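Local coordinates for YlqD protein (Synechococcus sp. WH 8102, PDB 4DCI) that is of unknown function but forms a four-chain assembly in which each subunit joins a small beta-sheet domain to a long antiparallel helical hairpin, at residues L10-P15 / C121-G126; R19-P24 / D109-Q114. All coordinates share one frame; numbering follows the deposited sequence.

Contact 1. Residues L10-P15 / C121-G126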
loop_
_atom_site.group_PDB
_atom_site.type_symbol
_atom_site.label_atom_id
_atom_site.label_comp_id
_atom_site.label_asym_id
_atom_site.label_seq_id
_atom_site.Cartn_x
_atom_site.Cartn_y
_atom_site.Cartn_z
ATOM N N LEU B 10 -8.075 -24.314 14.445
ATOM C CA LEU B 10 -7.957 -22.951 13.944
ATOM C C LEU B 10 -8.029 -22.945 12.427
ATOM O O LEU B 10 -7.589 -23.896 11.774
ATOM C CB LEU B 10 -6.645 -22.320 14.416
ATOM C CG LEU B 10 -6.478 -22.146 15.933
ATOM C CD1 LEU B 10 -5.040 -21.809 16.294
ATOM C CD2 LEU B 10 -7.431 -21.089 16.476
ATOM N N THR B 11 -8.590 -21.876 11.872
ATOM C CA THR B 11 -8.641 -21.712 10.426
ATOM C C THR B 11 -7.711 -20.577 10.041
ATOM O O THR B 11 -7.891 -19.445 10.487
ATOM C CB THR B 11 -10.062 -21.398 9.928
ATOM O OG1 THR B 11 -10.463 -20.129 10.447
ATOM C CG2 THR B 11 -11.062 -22.462 10.394
ATOM N N ILE B 12 -6.702 -20.889 9.236
ATOM C CA ILE B 12 -5.730 -19.897 8.794
ATOM C C ILE B 12 -5.893 -19.674 7.307
ATOM O O ILE B 12 -6.645 -20.386 6.655
ATOM C CB ILE B 12 -4.273 -20.335 9.059
ATOM C CG1 ILE B 12 -3.968 -21.657 8.341
ATOM C CG2 ILE B 12 -4.005 -20.424 10.552
ATOM C CD1 ILE B 12 -2.497 -21.995 8.253
ATOM N N LYS B 13 -5.158 -18.699 6.782
ATOM C CA LYS B 13 -5.135 -18.396 5.370
ATOM C C LYS B 13 -3.863 -18.963 4.723
ATOM O O LYS B 13 -2.777 -18.835 5.276
ATOM C CB LYS B 13 -5.215 -16.889 5.214
ATOM C CG LYS B 13 -4.774 -16.374 3.861
ATOM C CD LYS B 13 -4.492 -14.887 3.937
ATOM C CE LYS B 13 -3.708 -14.408 2.735
ATOM N NZ LYS B 13 -3.434 -12.959 2.920
ATOM N N ARG B 14 -3.998 -19.582 3.554
ATOM C CA ARG B 14 -2.865 -20.230 2.875
ATOM C C ARG B 14 -2.991 -20.111 1.358
ATOM O O ARG B 14 -4.095 -20.120 0.821
ATOM C CB ARG B 14 -2.840 -21.723 3.195
ATOM C CG ARG B 14 -3.931 -22.432 2.411
ATOM C CD ARG B 14 -3.758 -23.914 2.287
ATOM N NE ARG B 14 -5.048 -24.486 1.943
ATOM C CZ ARG B 14 -5.330 -25.777 1.992
ATOM N NH1 ARG B 14 -4.411 -26.656 2.373
ATOM N NH2 ARG B 14 -6.543 -26.187 1.663
ATOM N N PRO B 15 -1.854 -20.074 0.650
ATOM C CA PRO B 15 -1.918 -20.001 -0.799
ATOM C C PRO B 15 -2.193 -21.376 -1.428
ATOM O O PRO B 15 -1.846 -22.406 -0.845
ATOM C CB PRO B 15 -0.514 -19.539 -1.152
ATOM C CG PRO B 15 0.351 -20.198 -0.120
ATOM C CD PRO B 15 -0.472 -20.276 1.128
ATOM N N CYS B 121 -7.730 -22.944 5.383
ATOM C CA CYS B 121 -7.762 -24.335 5.845
ATOM C C CYS B 121 -7.631 -24.433 7.370
ATOM O O CYS B 121 -7.347 -23.442 8.053
ATOM C CB CYS B 121 -6.648 -25.153 5.197
ATOM S SG CYS B 121 -5.028 -24.713 5.842
ATOM N N GLU B 122 -7.820 -25.640 7.893
ATOM C CA GLU B 122 -7.837 -25.860 9.324
ATOM C C GLU B 122 -6.551 -26.520 9.783
ATOM O O GLU B 122 -5.991 -27.364 9.095
ATOM C CB GLU B 122 -9.033 -26.715 9.705
ATOM C CG GLU B 122 -10.221 -26.512 8.782
ATOM C CD GLU B 122 -11.546 -26.720 9.473
ATOM O OE1 GLU B 122 -11.698 -27.745 10.176
ATOM O OE2 GLU B 122 -12.431 -25.848 9.304
ATOM N N ILE B 123 -6.082 -26.105 10.949
ATOM C CA ILE B 123 -4.876 -26.644 11.538
ATOM C C ILE B 123 -5.144 -26.994 12.988
ATOM O O ILE B 123 -5.926 -26.324 13.661
ATOM C CB ILE B 123 -3.728 -25.634 11.492
ATOM C CG1 ILE B 123 -4.177 -24.294 12.106
ATOM C CG2 ILE B 123 -3.260 -25.468 10.061
ATOM C CD1 ILE B 123 -3.058 -23.423 12.650
ATOM N N LYS B 124 -4.489 -28.046 13.463
ATOM C CA LYS B 124 -4.595 -28.459 14.856
ATOM C C LYS B 124 -3.243 -28.959 15.306
ATOM O O LYS B 124 -2.380 -29.220 14.482
ATOM C CB LYS B 124 -5.666 -29.539 15.026
ATOM C CG LYS B 124 -5.460 -30.780 14.172
ATOM C CD LYS B 124 -6.773 -31.508 13.908
ATOM C CE LYS B 124 -6.562 -32.686 12.962
ATOM N NZ LYS B 124 -6.044 -32.288 11.622
ATOM N N VAL B 125 -3.062 -29.075 16.615
ATOM C CA VAL B 125 -1.821 -29.562 17.188
ATOM C C VAL B 125 -1.404 -30.839 16.488
ATOM O O VAL B 125 -2.222 -31.724 16.274
ATOM C CB VAL B 125 -1.980 -29.837 18.689
ATOM C CG1 VAL B 125 -0.758 -30.549 19.237
ATOM C CG2 VAL B 125 -2.202 -28.536 19.436
ATOM N N GLY B 126 -0.139 -30.925 16.107
ATOM C CA GLY B 126 0.346 -32.110 15.427
ATOM C C GLY B 126 0.444 -31.919 13.930
ATOM O O GLY B 126 1.293 -32.539 13.280
#
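The guanidinium of Arg14 lies across the side chain of Cys121, whose CB sits over the centre of one face of the flat group, 3.5 Å from Arg14 CZ. With CG between the backbone N and the carbonyl carbon (chi1 75°) and the chain extended to NE, the arginine side chain reaches over Cys121. Cys121 SG leans against the same arginine, 3.9 Å from Arg14 CD, and Ile12 CG1 approaches this sulfur at 4.1 Å. Two of the guanidinium nitrogens have partners in the same chain: NH1 donates to the carbonyl of Lys132, and NE makes a weak bond to the hydroxyl of Ser119. An alanine in place of Arg14 would probably leave the carbonyl of Lys132 without this donor and take away the guanidinium that packs over the CB of Cys121. The backbones beneath are antiparallel strands, the first part of strand 10-21 against the end of strand 111-123 in a mixed four-stranded sheet. Leu10 and Ile123 form a hydrogen-bonded pair, as do Ile12 and Cys121, each closed by two N-H to O bonds; Thr11 and Glu122 are the non-hydrogen-bonded pair between them. Leu10, Ile12, Cys121 and Ile123 share one face of the sheet. There the side chains of Ile12 and Ile123 cross at about a right angle, CG2 of Ile12 meeting CD1 of Ile123 at 3.8 Å, and both rest on Leu129 of the short helix 129-132. The other face carries Thr11 and Glu122, side by side and pointing the same way, with only Thr11 CG2 near the carboxylate, 3.8 Å from Glu122 OE2. Thr11 instead turns its hydroxyl to Ser120 of the second subunit, whose Ser119 hydroxyl bonds to the Thr11 carbonyl.

Contact 2. Residues R19-P24 / D109-Q114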
loop_
_atom_site.group_PDB
_atom_site.type_symbol
_atom_site.label_atom_id
_atom_site.label_comp_id
_atom_site.label_asym_id
_atom_site.label_seq_id
_atom_site.Cartn_x
_atom_site.Cartn_y
_atom_site.Cartn_z
ATOM N N ARG B 19 -1.473 -25.353 -11.182
ATOM C CA ARG B 19 -0.661 -25.904 -12.266
ATOM C C ARG B 19 -1.554 -26.155 -13.486
ATOM O O ARG B 19 -2.704 -26.555 -13.334
ATOM C CB ARG B 19 0.020 -27.206 -11.824
ATOM C CG ARG B 19 1.052 -27.029 -10.722
ATOM C CD ARG B 19 1.494 -28.361 -10.141
ATOM N NE ARG B 19 2.143 -28.174 -8.843
ATOM C CZ ARG B 19 2.241 -29.106 -7.892
ATOM N NH1 ARG B 19 1.726 -30.320 -8.064
ATOM N NH2 ARG B 19 2.847 -28.818 -6.747
ATOM N N ALA B 20 -1.039 -25.914 -14.691
ATOM C CA ALA B 20 -1.819 -26.160 -15.914
ATOM C C ALA B 20 -1.273 -27.312 -16.732
ATOM O O ALA B 20 -0.057 -27.472 -16.889
ATOM C CB ALA B 20 -1.906 -24.909 -16.774
ATOM N N VAL B 21 -2.187 -28.123 -17.241
ATOM C CA VAL B 21 -1.846 -29.140 -18.222
ATOM C C VAL B 21 -1.644 -28.406 -19.543
ATOM O O VAL B 21 -2.462 -27.549 -19.917
ATOM C CB VAL B 21 -2.963 -30.198 -18.361
ATOM C CG1 VAL B 21 -2.585 -31.260 -19.381
ATOM C CG2 VAL B 21 -3.236 -30.869 -17.030
ATOM N N VAL B 22 -0.550 -28.712 -20.237
ATOM C CA VAL B 22 -0.297 -28.050 -21.514
ATOM C C VAL B 22 -1.268 -28.541 -22.598
ATOM O O VAL B 22 -1.257 -29.718 -22.991
ATOM C CB VAL B 22 1.171 -28.156 -21.982
ATOM C CG1 VAL B 22 1.352 -27.398 -23.294
ATOM C CG2 VAL B 22 2.119 -27.594 -20.930
ATOM N N THR B 23 -2.125 -27.621 -23.035
ATOM C CA THR B 23 -3.048 -27.847 -24.138
ATOM C C THR B 23 -2.753 -26.794 -25.186
ATOM O O THR B 23 -2.124 -25.780 -24.880
ATOM C CB THR B 23 -4.519 -27.666 -23.724
ATOM O OG1 THR B 23 -4.782 -26.281 -23.464
ATOM C CG2 THR B 23 -4.867 -28.505 -22.503
ATOM N N PRO B 24 -3.221 -27.011 -26.425
ATOM C CA PRO B 24 -2.998 -25.998 -27.447
ATOM C C PRO B 24 -3.699 -24.684 -27.094
ATOM O O PRO B 24 -3.093 -23.623 -27.215
ATOM C CB PRO B 24 -3.611 -26.626 -28.706
ATOM C CG PRO B 24 -3.667 -28.092 -28.423
ATOM C CD PRO B 24 -3.967 -28.166 -26.958
ATOM N N ASP B 109 0.471 -31.985 -22.825
ATOM C CA ASP B 109 0.347 -32.879 -21.662
ATOM C C ASP B 109 1.461 -32.757 -20.609
ATOM O O ASP B 109 1.471 -33.495 -19.618
ATOM C CB ASP B 109 0.159 -34.336 -22.107
ATOM C CG ASP B 109 -1.122 -34.546 -22.888
ATOM O OD1 ASP B 109 -2.116 -33.839 -22.614
ATOM O OD2 ASP B 109 -1.140 -35.422 -23.777
ATOM N N GLN B 110 2.390 -31.830 -20.817
ATOM C CA GLN B 110 3.299 -31.432 -19.754
ATOM C C GLN B 110 2.525 -30.607 -18.728
ATOM O O GLN B 110 1.454 -30.062 -19.029
ATOM C CB GLN B 110 4.432 -30.596 -20.317
ATOM C CG GLN B 110 5.681 -31.369 -20.674
ATOM C CD GLN B 110 6.803 -30.437 -21.072
ATOM O OE1 GLN B 110 6.866 -29.973 -22.211
ATOM N NE2 GLN B 110 7.690 -30.143 -20.128
ATOM N N ILE B 111 3.066 -30.507 -17.520
ATOM C CA ILE B 111 2.390 -29.772 -16.454
ATOM C C ILE B 111 3.235 -28.612 -15.948
ATOM O O ILE B 111 4.405 -28.790 -15.611
ATOM C CB ILE B 111 1.985 -30.704 -15.296
ATOM C CG1 ILE B 111 0.844 -31.618 -15.754
ATOM C CG2 ILE B 111 1.576 -29.891 -14.074
ATOM C CD1 ILE B 111 0.489 -32.729 -14.787
ATOM N N VAL B 112 2.631 -27.424 -15.896
ATOM C CA VAL B 112 3.364 -26.191 -15.609
ATOM C C VAL B 112 2.774 -25.397 -14.448
ATOM O O VAL B 112 1.559 -25.367 -14.253
ATOM C CB VAL B 112 3.395 -25.267 -16.843
ATOM C CG1 VAL B 112 4.432 -24.167 -16.669
ATOM C CG2 VAL B 112 3.717 -26.061 -18.083
ATOM N N GLU B 113 3.652 -24.743 -13.693
ATOM C CA GLU B 113 3.252 -23.726 -12.732
ATOM C C GLU B 113 2.463 -22.624 -13.428
ATOM O O GLU B 113 2.743 -22.291 -14.582
ATOM C CB GLU B 113 4.492 -23.109 -12.109
ATOM C CG GLU B 113 4.263 -22.569 -10.717
ATOM C CD GLU B 113 4.412 -23.642 -9.662
ATOM O OE1 GLU B 113 4.098 -24.829 -9.941
ATOM O OE2 GLU B 113 4.853 -23.292 -8.547
ATOM N N GLN B 114 1.488 -22.055 -12.726
ATOM C CA GLN B 114 0.674 -20.978 -13.280
ATOM C C GLN B 114 0.017 -20.197 -12.150
ATOM O O GLN B 114 -1.213 -20.173 -12.031
ATOM C CB GLN B 114 -0.393 -21.536 -14.233
ATOM C CG GLN B 114 -0.978 -20.527 -15.219
ATOM C CD GLN B 114 -2.480 -20.719 -15.471
ATOM O OE1 GLN B 114 -2.938 -21.805 -15.843
ATOM N NE2 GLN B 114 -3.252 -19.652 -15.275
#
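Val22 and Val112 press their CG2 methyls together at 3.6 Å, with the two side chains crossing obliquely, and this is the tight part of the contact. Both valines hold CG2 anti to the carbonyl carbon, which turns the two methyls to each other; in Val22 CG2 also packs beside the carbonyl of Gln110 and reaches Gln110 CB, 3.8 Å away. Leu106 covers both valines from the same chain. Ala20 pairs with Val112 on this face, and its CB meets OE1 of Gln114 at 3.4 Å, an oxygen that also receives a weak hydrogen bond from the indole NH of Trp26. The strands 10-21 and 111-123 run antiparallel here, at the sheet end where each connects to a long helix: helix 24-60 follows the first, and helix 69-104 precedes the second. Ala20 and Val112 exchange two backbone bonds. Beyond the paired strands two more continue the grip, Val22 N to Gln110 O and Asp109 N to Val22 O. Thr23, next along, is the N-cap of helix 24-60, its hydroxyl bonded to the backbone N of Trp26. The face of Arg19, Val21, Ile111 and Glu113 is looser and more open to solvent on the side of strand 111-123. Val21 CG2 stands 4.3 Å from Ile111 CG1, while CG2 of Ile111 touches CB of Arg19. Farther out, the guanidinium of Arg19 and the carboxylate of Glu113 are nearly coplanar, their planes 10° apart, yet Arg19 NE remains 4.0 Å from Glu113 OE1, too far for a salt bridge. Asp109, by contrast, forms a salt bridge through OD1 with Arg140 of strand 136-140.

In the fold
Contacts 1 and 2 join the same two strands, 10-21 and 111-123, near opposite ends of their pairing, with centres about 28 Å apart. Along the chain contact 2 is nested inside the loop closed by contact 1, and the 84 residues it encloses are mostly the helical hairpin, which includes most of the predicted coiled coil. The surroundings differ: residues 10-15 and 121-126 lie among neighbouring subunits, whereas no other chain of the assembly touches 19-24 or 109-114. Contact 1 therefore belongs to the part of the sheet engaged in assembly, and contact 2 to the base from which the hairpin projects. No active site or ligand is known to relate them.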